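Local coordinates for catalase (Bacillus pumilus, PDB 4QOL) that breaks hydrogen peroxide down to water and oxygen at a buried haem and shows peroxidase-like reactivity towards phenolic substrates, at the interface of chains A and B and the interface of chains A and C. Sequence-based numbering; all coordinates share one arbitrary frame. Chains: chain A/B/C, Catalase.

Contact 1: the interface of chains A and B. Residues chain A 163, 166, 170, 455; chain B 384, 387-389.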
# COMPACT_ATOMS: atom_id res chain seq x y z
N ARG A 163 22.56 -22.02 11.22
CA ARG A 163 22.62 -20.67 10.65
C ARG A 163 22.86 -19.62 11.74
O ARG A 163 23.75 -18.74 11.62
CB ARG A 163 21.32 -20.39 9.89
CG ARG A 163 21.15 -21.31 8.68
CD ARG A 163 19.82 -21.14 8.01
NE ARG A 163 19.83 -19.95 7.13
CZ ARG A 163 19.42 -18.72 7.51
NH1 ARG A 163 19.62 -17.74 6.67
NH2 ARG A 163 18.80 -18.52 8.66
N ASP A 166 26.27 -19.92 13.32
CA ASP A 166 27.30 -19.40 12.44
C ASP A 166 27.46 -17.91 12.74
O ASP A 166 28.55 -17.41 13.02
CB ASP A 166 26.96 -19.58 10.99
CG ASP A 166 28.09 -19.15 10.02
OD1 ASP A 166 29.29 -19.22 10.39
OD2 ASP A 166 27.76 -18.92 8.84
N LEU A 170 30.67 -15.92 15.22
CA LEU A 170 31.40 -14.91 14.53
C LEU A 170 31.13 -13.46 15.04
O LEU A 170 31.77 -12.49 14.57
CB LEU A 170 31.18 -15.00 13.04
CG LEU A 170 31.68 -16.32 12.40
CD1 LEU A 170 31.24 -16.41 10.96
CD2 LEU A 170 33.20 -16.38 12.49
N THR A 455 31.97 -24.48 13.48
CA THR A 455 31.12 -23.54 14.22
C THR A 455 30.92 -23.98 15.68
O THR A 455 30.99 -23.17 16.59
CB THR A 455 29.77 -23.34 13.56
OG1 THR A 455 30.00 -22.68 12.31
CG2 THR A 455 28.82 -22.54 14.43
N TYR B 384 22.79 -13.53 5.82
CA TYR B 384 23.30 -12.91 7.01
C TYR B 384 24.82 -12.83 6.87
O TYR B 384 25.43 -13.68 6.23
CB TYR B 384 22.90 -13.68 8.29
CG TYR B 384 23.48 -15.08 8.32
CD1 TYR B 384 24.74 -15.31 8.88
CD2 TYR B 384 22.80 -16.14 7.78
CE1 TYR B 384 25.28 -16.58 8.84
CE2 TYR B 384 23.34 -17.40 7.77
CZ TYR B 384 24.61 -17.60 8.32
OH TYR B 384 25.15 -18.89 8.28
N ASN B 387 29.36 -14.59 8.09
CA ASN B 387 29.09 -15.99 7.87
C ASN B 387 30.40 -16.74 7.54
O ASN B 387 31.44 -16.11 7.29
CB ASN B 387 28.06 -16.25 6.73
CG ASN B 387 28.49 -15.65 5.43
OD1 ASN B 387 29.45 -16.11 4.83
ND2 ASN B 387 27.86 -14.50 5.03
N ARG B 388 30.30 -18.08 7.47
CA ARG B 388 31.51 -18.90 7.40
C ARG B 388 31.96 -19.11 5.96
O ARG B 388 32.89 -19.86 5.73
CB ARG B 388 31.32 -20.23 8.10
CG ARG B 388 30.28 -21.13 7.45
CD ARG B 388 30.26 -22.54 8.00
NE ARG B 388 29.49 -22.57 9.20
CZ ARG B 388 28.28 -23.10 9.32
NH1 ARG B 388 27.70 -23.75 8.31
NH2 ARG B 388 27.68 -23.03 10.50
N TYR B 389 31.29 -18.49 5.01
CA TYR B 389 31.39 -18.90 3.60
C TYR B 389 32.15 -17.85 2.82
O TYR B 389 31.71 -16.66 2.68
CB TYR B 389 30.02 -19.05 2.97
CG TYR B 389 29.13 -20.02 3.69
CD1 TYR B 389 29.17 -21.37 3.41
CD2 TYR B 389 28.29 -19.57 4.69
CE1 TYR B 389 28.35 -22.26 4.10
CE2 TYR B 389 27.51 -20.42 5.39
CZ TYR B 389 27.53 -21.77 5.10
OH TYR B 389 26.72 -22.57 5.86

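Contact 2: the interface of chains A and C. Residues chain A 306, 308-309, 313, 355-356; chain C 370-371, 374, 378.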
# COMPACT_ATOMS: atom_id res chain seq x y z
N ASN A 306 -10.79 -5.15 21.19
CA ASN A 306 -10.63 -5.81 19.88
C ASN A 306 -9.13 -6.04 19.64
O ASN A 306 -8.32 -5.12 19.72
CB ASN A 306 -11.22 -4.97 18.76
CG ASN A 306 -11.08 -5.64 17.40
OD1 ASN A 306 -10.12 -5.39 16.65
ND2 ASN A 306 -12.08 -6.45 17.04
N PHE A 308 -7.26 -7.03 17.03
CA PHE A 308 -6.62 -6.39 15.86
C PHE A 308 -6.42 -4.87 16.07
O PHE A 308 -5.35 -4.33 15.80
CB PHE A 308 -7.44 -6.66 14.59
CG PHE A 308 -6.91 -6.00 13.37
CD1 PHE A 308 -5.97 -6.62 12.58
CD2 PHE A 308 -7.28 -4.70 13.04
CE1 PHE A 308 -5.44 -5.95 11.46
CE2 PHE A 308 -6.79 -4.05 11.89
CZ PHE A 308 -5.87 -4.65 11.12
N ALA A 309 -7.50 -4.20 16.43
CA ALA A 309 -7.51 -2.78 16.38
C ALA A 309 -6.54 -2.19 17.41
O ALA A 309 -6.01 -1.10 17.21
CB ALA A 309 -8.94 -2.21 16.60
N GLN A 313 -2.48 -3.47 16.00
CA GLN A 313 -2.11 -2.17 15.42
C GLN A 313 -1.28 -1.26 16.41
O GLN A 313 -0.94 -0.20 16.01
CB GLN A 313 -3.36 -1.37 15.04
CG GLN A 313 -4.05 -1.84 13.76
CD GLN A 313 -5.12 -0.92 13.28
OE1 GLN A 313 -5.17 -0.58 12.07
NE2 GLN A 313 -5.98 -0.51 14.16
N ILE A 355 -4.41 6.01 15.07
CA ILE A 355 -5.10 4.84 15.48
C ILE A 355 -5.27 4.95 17.00
O ILE A 355 -4.33 5.25 17.68
CB ILE A 355 -4.27 3.61 15.14
CG1 ILE A 355 -4.18 3.44 13.63
CG2 ILE A 355 -4.85 2.33 15.78
CD1 ILE A 355 -3.16 2.41 13.17
N PRO A 356 -6.46 4.71 17.51
CA PRO A 356 -6.74 5.04 18.94
C PRO A 356 -5.73 4.59 19.98
O PRO A 356 -5.31 5.42 20.80
CB PRO A 356 -8.13 4.47 19.17
CG PRO A 356 -8.82 4.56 17.86
CD PRO A 356 -7.72 4.34 16.79
N ASP C 370 -11.54 -5.16 10.64
CA ASP C 370 -10.10 -5.04 10.41
C ASP C 370 -9.83 -4.27 9.11
O ASP C 370 -10.52 -3.31 8.77
CB ASP C 370 -9.41 -6.45 10.42
CG ASP C 370 -9.61 -7.26 11.69
OD1 ASP C 370 -10.27 -6.75 12.63
OD2 ASP C 370 -9.18 -8.45 11.70
N GLY C 371 -8.71 -4.55 8.49
CA GLY C 371 -8.26 -3.78 7.37
C GLY C 371 -7.34 -2.62 7.79
O GLY C 371 -7.39 -2.16 8.94
N THR C 374 -7.69 0.82 10.92
CA THR C 374 -8.92 0.62 11.70
C THR C 374 -8.95 1.62 12.83
O THR C 374 -8.18 1.53 13.78
CB THR C 374 -9.07 -0.85 12.16
OG1 THR C 374 -9.34 -1.64 11.02
CG2 THR C 374 -10.21 -1.01 13.10
N PRO C 378 -13.66 -0.80 17.43
CA PRO C 378 -14.54 -1.97 17.41
C PRO C 378 -14.52 -2.71 18.73
O PRO C 378 -13.58 -2.57 19.51
CB PRO C 378 -13.97 -2.79 16.29
CG PRO C 378 -12.51 -2.45 16.27
CD PRO C 378 -12.55 -0.94 16.50
O HOH W 1 -10.72 -4.54 14.12
O HOH W 2 -11.40 -7.95 14.66

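Contact 1: the interface of chains A and B
A:Asp166 swings its carboxylate away from its own backbone N (chi1 -175°) toward chain B, where B:Tyr384 and B:Arg388 both place CG between backbone N and carbonyl carbon (chi1 63° and 65°), and the three meet at the carboxylate. This is a subunit interface of the haem catalase tetramer: helix 161-169 of chain A, with A:Thr455 from helix 453-466, receives a loop of chain B. One oxygen, OD2 of A:Asp166, takes two donors, one on each lone pair. The phenol OH of B:Tyr384 gives its hydrogen to the anti lone pair of OD2 at 2.7 Å, with ring and carboxylate planes nearly perpendicular, while the backbone N of B:Arg388 reaches the syn lone pair of OD2 at 3.0 Å. The other oxygen, OD1, forms a longer salt bridge, 3.6 Å to NE of B:Arg388. That guanidinium turns NE and NH2 side-on to the hydroxyl of A:Thr455; OG1 lies 3.0 Å from NH2 and is tilted somewhat from the guanidinium plane. On the other flank, the ring edge of B:Tyr384 points at a face of the A:Arg163 guanidinium, CD2 lying 3.7 Å from NH1, the two planes almost at right angles. The methyl CD1 of A:Leu170 packs on the backbone of B:Asn387, 3.8 Å from its CA. Within chain B, the amide of B:Asn387 ties the loop to itself: ND2 donates to the carbonyl O of B:Tyr384 at 2.8 Å, and OD1 accepts the backbone N of B:Tyr389, whose ring carries CG of B:Arg388 over one face, near the rim.

Contact 2: the interface of chains A and C
The ring of A:Phe308 lies almost flat against the carboxylate of C:Asp370, their planes 13° apart, and this stack is the tight part of a subunit interface in the catalase tetramer. CB of C:Asp370 sits over the ring centre, 3.7 Å from the centroid of A:Phe308, as a CH-pi contact, and its carboxyl carbon CG is 3.4 Å from CG of the ring. With its ring carried away from the backbone N (chi1 177°), A:Phe308 extends from helix 307-312 so that one face meets C:Asp370 and its edge points at CB of C:Thr374. Beside it, CB of A:Ala309 packs 3.6 Å from CG of C:Pro378, which also touches the amide of A:Asn306. At the end of the helix, the amide of A:Gln313 pairs with the backbone of C:Thr374 in both directions: OE1 accepts from N of C:Thr374 at 3.1 Å, and NE2 donates to O of C:Thr374 at 3.0 Å, both bonds lying in the carbonyl plane of their acceptor. A second bond from NE2, to the carbonyl O of A:Ala309, fixes which way round the amide faces. A leucine in place of A:Gln313 would probably leave the backbone N and O of C:Thr374 without these partners and loosen the grip on that loop of chain C. The looser, watery side lies beyond the ring, where two waters span A:Asn306 and C:Asp370. Water 1 bonds OD1 of A:Asn306 and OD1 of C:Asp370, while water 2 bonds ND2 of A:Asn306 and sits 2.6 Å from the same OD1 of C:Asp370.

About 40 Å separates the C-alpha centres of contact 1 and contact 2, and no residue belongs to both. Chain A contributes helices 161-169 and 453-466 to contact 1, and helix 307-312 with its flanking residues to contact 2. The partners' contributions come from neighbouring stretches of the same sequence, 384-389 in chain B and 370-378 in chain C, so this region of each subunit serves two different neighbours. Each interface is two-fold symmetric, so every contact has a twin with the chains exchanged. Together they tie chain A to two partners in the four-subunit assembly, consistent with the tetramer typical of haem catalases.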